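Local atomic coordinates of ParB domain protein nuclease (Sulfolobus solfataricus, PDB entry 5K5D), a protein that probably takes part in archaeal DNA partition as a pNOB8-like ParB-N domain protein, possibly with nuclease activity. Residues B[116-128]-B[162-176]. The protein carries 4 engineered substitutions. Sequence-based numbering, arbitrary orientation.
Sequences FQKIADRIAKMQA and LDDGTTISALEYERI. Engineered in segment 116-128: Met126 (natural residue Ile).
Lys125, extended beyond CG, reaches across the turn 162-166 and ends in a salt bridge, NZ to Asp163 OD1 at 2.7 Å, on that oxygen's syn lone pair. On the way its CG meets Leu162 CD1 at 3.7 Å, while CG and CD pass close to Asp164 OD1. The Asp164 carboxylate is fixed by Thr166: Thr166 OG1 donates to Asp164 OD1 (2.6 Å), and Thr166 N to Asp164 OD2 from well above the plane, an Asx turn. Cutting Lys125 back to an alanine is likely to leave Asp163 without its charged mate and Leu162 CD1 without its CG neighbour. One turn earlier in the helix, Tyr173 stretches across with CG anti to the backbone N (chi1 -165°), bringing OH to 3.4 Å from Ala120 CB and into a 2.8 Å hydrogen bond to Asp121 OD1, on the anti side, 34° out of the carboxylate plane. Arg199 of helix 189-201 forms a salt bridge with Asp121 OD2. On the flank facing helix 170-180, Ile176 enters as a knob among Ala120, Ile123, Ala124 and Gln127. A beta hairpin, strands 159-161 and 167-169, thus leads through the Ser169-Glu172 capping box into a helix; segments 116-128 and 170-176 cross at 113°.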
loop_
_atom_site.group_PDB
_atom_site.type_symbol
_atom_site.label_atom_id
_atom_site.label_comp_id
_atom_site.label_asym_id
_atom_site.label_seq_id
_atom_site.Cartn_x
_atom_site.Cartn_y
_atom_site.Cartn_z
ATOM N N PHE B 116 -1.165 -0.868 1.038
ATOM C CA PHE B 116 -2.270 -1.611 0.457
ATOM C C PHE B 116 -2.128 -1.694 -1.058
ATOM O O PHE B 116 -2.235 -2.773 -1.641
ATOM C CB PHE B 116 -3.600 -0.954 0.819
ATOM C CG PHE B 116 -4.754 -1.908 0.840
ATOM C CD1 PHE B 116 -4.540 -3.273 0.720
ATOM C CD2 PHE B 116 -6.054 -1.445 0.979
ATOM C CE1 PHE B 116 -5.599 -4.158 0.741
ATOM C CE2 PHE B 116 -7.122 -2.328 1.002
ATOM C CZ PHE B 116 -6.893 -3.686 0.882
ATOM N N GLN B 117 -1.889 -0.548 -1.689
ATOM C CA GLN B 117 -1.676 -0.516 -3.130
ATOM C C GLN B 117 -0.455 -1.336 -3.544
ATOM O O GLN B 117 -0.514 -2.088 -4.516
ATOM C CB GLN B 117 -1.536 0.922 -3.639
ATOM C CG GLN B 117 -1.185 1.002 -5.116
ATOM C CD GLN B 117 -0.996 2.422 -5.601
ATOM O OE1 GLN B 117 -1.533 3.367 -5.025
ATOM N NE2 GLN B 117 -0.221 2.582 -6.670
ATOM N N LYS B 118 0.647 -1.184 -2.813
ATOM C CA LYS B 118 1.871 -1.916 -3.131
ATOM C C LYS B 118 1.589 -3.405 -3.124
ATOM O O LYS B 118 2.076 -4.147 -3.974
ATOM C CB LYS B 118 2.983 -1.605 -2.133
ATOM C CG LYS B 118 3.700 -0.300 -2.374
ATOM C CD LYS B 118 4.818 -0.124 -1.367
ATOM C CE LYS B 118 5.360 1.293 -1.379
ATOM N NZ LYS B 118 6.407 1.483 -0.338
ATOM N N ILE B 119 0.790 -3.830 -2.155
ATOM C CA ILE B 119 0.404 -5.228 -2.046
ATOM C C ILE B 119 -0.522 -5.638 -3.193
ATOM O O ILE B 119 -0.227 -6.585 -3.919
ATOM C CB ILE B 119 -0.263 -5.524 -0.685
ATOM C CG1 ILE B 119 0.733 -5.289 0.456
ATOM C CG2 ILE B 119 -0.783 -6.947 -0.640
ATOM C CD1 ILE B 119 1.950 -6.208 0.420
ATOM N N ALA B 120 -1.625 -4.916 -3.370
ATOM C CA ALA B 120 -2.622 -5.284 -4.376
ATOM C C ALA B 120 -2.037 -5.345 -5.791
ATOM O O ALA B 120 -2.402 -6.211 -6.585
ATOM C CB ALA B 120 -3.817 -4.340 -4.322
ATOM N N ASP B 121 -1.131 -4.418 -6.088
ATOM C CA ASP B 121 -0.402 -4.400 -7.352
ATOM C C ASP B 121 0.430 -5.663 -7.546
ATOM O O ASP B 121 0.522 -6.179 -8.660
ATOM C CB ASP B 121 0.522 -3.176 -7.419
ATOM C CG ASP B 121 -0.223 -1.890 -7.749
ATOM O OD1 ASP B 121 -1.468 -1.857 -7.635
ATOM O OD2 ASP B 121 0.446 -0.906 -8.118
ATOM N N ARG B 122 1.049 -6.148 -6.470
ATOM C CA ARG B 122 1.859 -7.363 -6.541
ATOM C C ARG B 122 0.967 -8.561 -6.820
ATOM O O ARG B 122 1.255 -9.376 -7.699
ATOM C CB ARG B 122 2.621 -7.611 -5.238
ATOM C CG ARG B 122 3.512 -6.474 -4.763
ATOM C CD ARG B 122 4.506 -6.043 -5.819
ATOM N NE ARG B 122 5.702 -5.454 -5.217
ATOM C CZ ARG B 122 5.794 -4.197 -4.789
ATOM N NH1 ARG B 122 4.754 -3.377 -4.887
ATOM N NH2 ARG B 122 6.929 -3.762 -4.260
ATOM N N ILE B 123 -0.117 -8.659 -6.058
ATOM C CA ILE B 123 -1.049 -9.770 -6.194
ATOM C C ILE B 123 -1.658 -9.809 -7.595
ATOM O O ILE B 123 -1.957 -10.880 -8.125
ATOM C CB ILE B 123 -2.178 -9.691 -5.144
ATOM C CG1 ILE B 123 -1.610 -9.863 -3.733
ATOM C CG2 ILE B 123 -3.247 -10.734 -5.424
ATOM C CD1 ILE B 123 -0.991 -11.208 -3.488
ATOM N N ALA B 124 -1.836 -8.637 -8.194
ATOM C CA ALA B 124 -2.413 -8.546 -9.530
ATOM C C ALA B 124 -1.497 -9.192 -10.561
ATOM O O ALA B 124 -1.951 -9.947 -11.418
ATOM C CB ALA B 124 -2.692 -7.096 -9.894
ATOM N N LYS B 125 -0.203 -8.892 -10.469
ATOM C CA LYS B 125 0.787 -9.466 -11.370
ATOM C C LYS B 125 0.923 -10.969 -11.144
ATOM O O LYS B 125 1.178 -11.727 -12.079
ATOM C CB LYS B 125 2.138 -8.785 -11.175
ATOM C CG LYS B 125 2.111 -7.272 -11.333
ATOM C CD LYS B 125 3.495 -6.697 -11.091
ATOM C CE LYS B 125 3.538 -5.190 -11.278
ATOM N NZ LYS B 125 4.906 -4.669 -10.999
HETATM N N MSE B 126 0.752 -11.391 -9.895
HETATM C CA MSE B 126 0.809 -12.804 -9.533
HETATM C C MSE B 126 -0.348 -13.597 -10.137
HETATM O O MSE B 126 -0.290 -14.822 -10.239
HETATM C CB MSE B 126 0.790 -12.964 -8.009
HETATM C CG MSE B 126 2.100 -12.628 -7.314
HETATM SE SE MSE B 126 3.449 -14.025 -7.524
HETATM C CE MSE B 126 4.866 -12.957 -8.342
ATOM N N GLN B 127 -1.406 -12.895 -10.527
ATOM C CA GLN B 127 -2.581 -13.547 -11.091
ATOM C C GLN B 127 -2.604 -13.443 -12.614
ATOM O O GLN B 127 -3.258 -14.238 -13.290
ATOM C CB GLN B 127 -3.857 -12.950 -10.494
ATOM C CG GLN B 127 -3.976 -13.117 -8.987
ATOM C CD GLN B 127 -5.224 -12.460 -8.424
ATOM O OE1 GLN B 127 -5.965 -11.787 -9.144
ATOM N NE2 GLN B 127 -5.463 -12.652 -7.131
ATOM N N ALA B 128 -1.894 -12.456 -13.148
ATOM C CA ALA B 128 -1.755 -12.315 -14.592
ATOM C C ALA B 128 -0.659 -13.243 -15.113
ATOM O O ALA B 128 -0.544 -13.473 -16.318
ATOM C CB ALA B 128 -1.452 -10.872 -14.959
ATOM N N LEU B 162 0.272 -1.911 -15.452
ATOM C CA LEU B 162 1.390 -1.829 -14.522
ATOM C C LEU B 162 2.713 -1.909 -15.273
ATOM O O LEU B 162 2.737 -2.137 -16.481
ATOM C CB LEU B 162 1.295 -2.939 -13.475
ATOM C CG LEU B 162 -0.089 -3.123 -12.845
ATOM C CD1 LEU B 162 -0.094 -4.299 -11.876
ATOM C CD2 LEU B 162 -0.554 -1.844 -12.153
ATOM N N ASP B 163 3.809 -1.730 -14.548
ATOM C CA ASP B 163 5.131 -1.676 -15.161
ATOM C C ASP B 163 5.671 -3.063 -15.506
ATOM O O ASP B 163 6.870 -3.316 -15.389
ATOM C CB ASP B 163 6.109 -0.961 -14.229
ATOM C CG ASP B 163 6.393 -1.759 -12.967
ATOM O OD1 ASP B 163 5.518 -2.549 -12.549
ATOM O OD2 ASP B 163 7.495 -1.602 -12.397
ATOM N N ASP B 164 4.789 -3.959 -15.932
ATOM C CA ASP B 164 5.194 -5.316 -16.281
ATOM C C ASP B 164 4.305 -5.863 -17.388
ATOM O O ASP B 164 4.494 -6.989 -17.847
ATOM C CB ASP B 164 5.101 -6.233 -15.061
ATOM C CG ASP B 164 3.669 -6.584 -14.713
ATOM O OD1 ASP B 164 3.429 -7.723 -14.264
ATOM O OD2 ASP B 164 2.781 -5.720 -14.899
ATOM N N GLY B 165 3.326 -5.066 -17.802
ATOM C CA GLY B 165 2.404 -5.472 -18.847
ATOM C C GLY B 165 1.097 -6.010 -18.300
ATOM O O GLY B 165 0.123 -6.173 -19.038
ATOM N N THR B 166 1.071 -6.296 -17.003
ATOM C CA THR B 166 -0.153 -6.754 -16.359
ATOM C C THR B 166 -1.209 -5.664 -16.442
ATOM O O THR B 166 -1.013 -4.564 -15.921
ATOM C CB THR B 166 0.084 -7.117 -14.876
ATOM O OG1 THR B 166 0.932 -8.270 -14.790
ATOM C CG2 THR B 166 -1.231 -7.417 -14.182
ATOM N N THR B 167 -2.317 -5.958 -17.112
ATOM C CA THR B 167 -3.430 -5.015 -17.176
ATOM C C THR B 167 -4.577 -5.516 -16.317
ATOM O O THR B 167 -4.719 -6.719 -16.103
ATOM C CB THR B 167 -3.926 -4.789 -18.619
ATOM O OG1 THR B 167 -4.286 -6.045 -19.204
ATOM C CG2 THR B 167 -2.841 -4.133 -19.459
ATOM N N ILE B 168 -5.396 -4.593 -15.829
ATOM C CA ILE B 168 -6.490 -4.958 -14.944
ATOM C C ILE B 168 -7.542 -3.857 -14.878
ATOM O O ILE B 168 -7.240 -2.687 -15.093
ATOM C CB ILE B 168 -5.963 -5.279 -13.529
ATOM C CG1 ILE B 168 -7.095 -5.777 -12.627
ATOM C CG2 ILE B 168 -5.252 -4.067 -12.929
ATOM C CD1 ILE B 168 -6.627 -6.263 -11.271
ATOM N N SER B 169 -8.780 -4.237 -14.591
ATOM C CA SER B 169 -9.872 -3.279 -14.511
ATOM C C SER B 169 -10.089 -2.829 -13.072
ATOM O O SER B 169 -9.612 -3.467 -12.133
ATOM C CB SER B 169 -11.164 -3.887 -15.059
ATOM O OG SER B 169 -11.680 -4.868 -14.177
ATOM N N ALA B 170 -10.809 -1.725 -12.907
ATOM C CA ALA B 170 -11.120 -1.206 -11.581
ATOM C C ALA B 170 -11.875 -2.246 -10.773
ATOM O O ALA B 170 -11.785 -2.280 -9.544
ATOM C CB ALA B 170 -11.938 0.069 -11.690
ATOM N N LEU B 171 -12.623 -3.093 -11.468
ATOM C CA LEU B 171 -13.436 -4.094 -10.795
ATOM C C LEU B 171 -12.568 -5.202 -10.219
ATOM O O LEU B 171 -12.664 -5.526 -9.038
ATOM C CB LEU B 171 -14.469 -4.682 -11.751
ATOM C CG LEU B 171 -15.472 -5.639 -11.110
ATOM C CD1 LEU B 171 -16.251 -4.938 -10.004
ATOM C CD2 LEU B 171 -16.412 -6.198 -12.165
ATOM N N GLU B 172 -11.717 -5.777 -11.060
ATOM C CA GLU B 172 -10.832 -6.851 -10.632
ATOM C C GLU B 172 -9.953 -6.368 -9.488
ATOM O O GLU B 172 -9.810 -7.054 -8.475
ATOM C CB GLU B 172 -9.976 -7.337 -11.802
ATOM C CG GLU B 172 -10.776 -7.643 -13.062
ATOM C CD GLU B 172 -9.896 -7.911 -14.271
ATOM O OE1 GLU B 172 -9.371 -6.936 -14.853
ATOM O OE2 GLU B 172 -9.729 -9.093 -14.643
ATOM N N TYR B 173 -9.376 -5.178 -9.650
ATOM C CA TYR B 173 -8.532 -4.581 -8.617
ATOM C C TYR B 173 -9.294 -4.417 -7.303
ATOM O O TYR B 173 -8.764 -4.696 -6.229
ATOM C CB TYR B 173 -7.982 -3.228 -9.071
ATOM C CG TYR B 173 -6.828 -2.728 -8.228
ATOM C CD1 TYR B 173 -7.038 -1.849 -7.171
ATOM C CD2 TYR B 173 -5.527 -3.138 -8.489
ATOM C CE1 TYR B 173 -5.979 -1.391 -6.401
ATOM C CE2 TYR B 173 -4.464 -2.690 -7.725
ATOM C CZ TYR B 173 -4.696 -1.818 -6.684
ATOM O OH TYR B 173 -3.634 -1.378 -5.930
ATOM N N GLU B 174 -10.537 -3.959 -7.393
ATOM C CA GLU B 174 -11.362 -3.776 -6.207
ATOM C C GLU B 174 -11.663 -5.104 -5.518
ATOM O O GLU B 174 -11.673 -5.184 -4.289
ATOM C CB GLU B 174 -12.669 -3.069 -6.564
ATOM C CG GLU B 174 -13.582 -2.834 -5.378
ATOM C CD GLU B 174 -14.917 -2.244 -5.788
ATOM O OE1 GLU B 174 -15.958 -2.717 -5.283
ATOM O OE2 GLU B 174 -14.923 -1.311 -6.617
ATOM N N ARG B 175 -11.916 -6.141 -6.308
ATOM C CA ARG B 175 -12.220 -7.451 -5.749
ATOM C C ARG B 175 -10.994 -7.978 -5.023
ATOM O O ARG B 175 -11.102 -8.642 -3.990
ATOM C CB ARG B 175 -12.658 -8.426 -6.844
ATOM C CG ARG B 175 -11.598 -9.444 -7.243
ATOM C CD ARG B 175 -12.092 -10.364 -8.354
ATOM N NE ARG B 175 -12.609 -9.613 -9.495
ATOM C CZ ARG B 175 -12.487 -9.996 -10.763
ATOM N NH1 ARG B 175 -11.856 -11.123 -11.060
ATOM N NH2 ARG B 175 -12.994 -9.248 -11.733
ATOM N N ILE B 176 -9.824 -7.670 -5.572
ATOM C CA ILE B 176 -8.565 -8.056 -4.954
ATOM C C ILE B 176 -8.415 -7.400 -3.585
ATOM O O ILE B 176 -7.992 -8.041 -2.625
ATOM C CB ILE B 176 -7.373 -7.687 -5.848
ATOM C CG1 ILE B 176 -7.359 -8.584 -7.087
ATOM C CG2 ILE B 176 -6.076 -7.810 -5.076
ATOM C CD1 ILE B 176 -6.101 -8.475 -7.910
#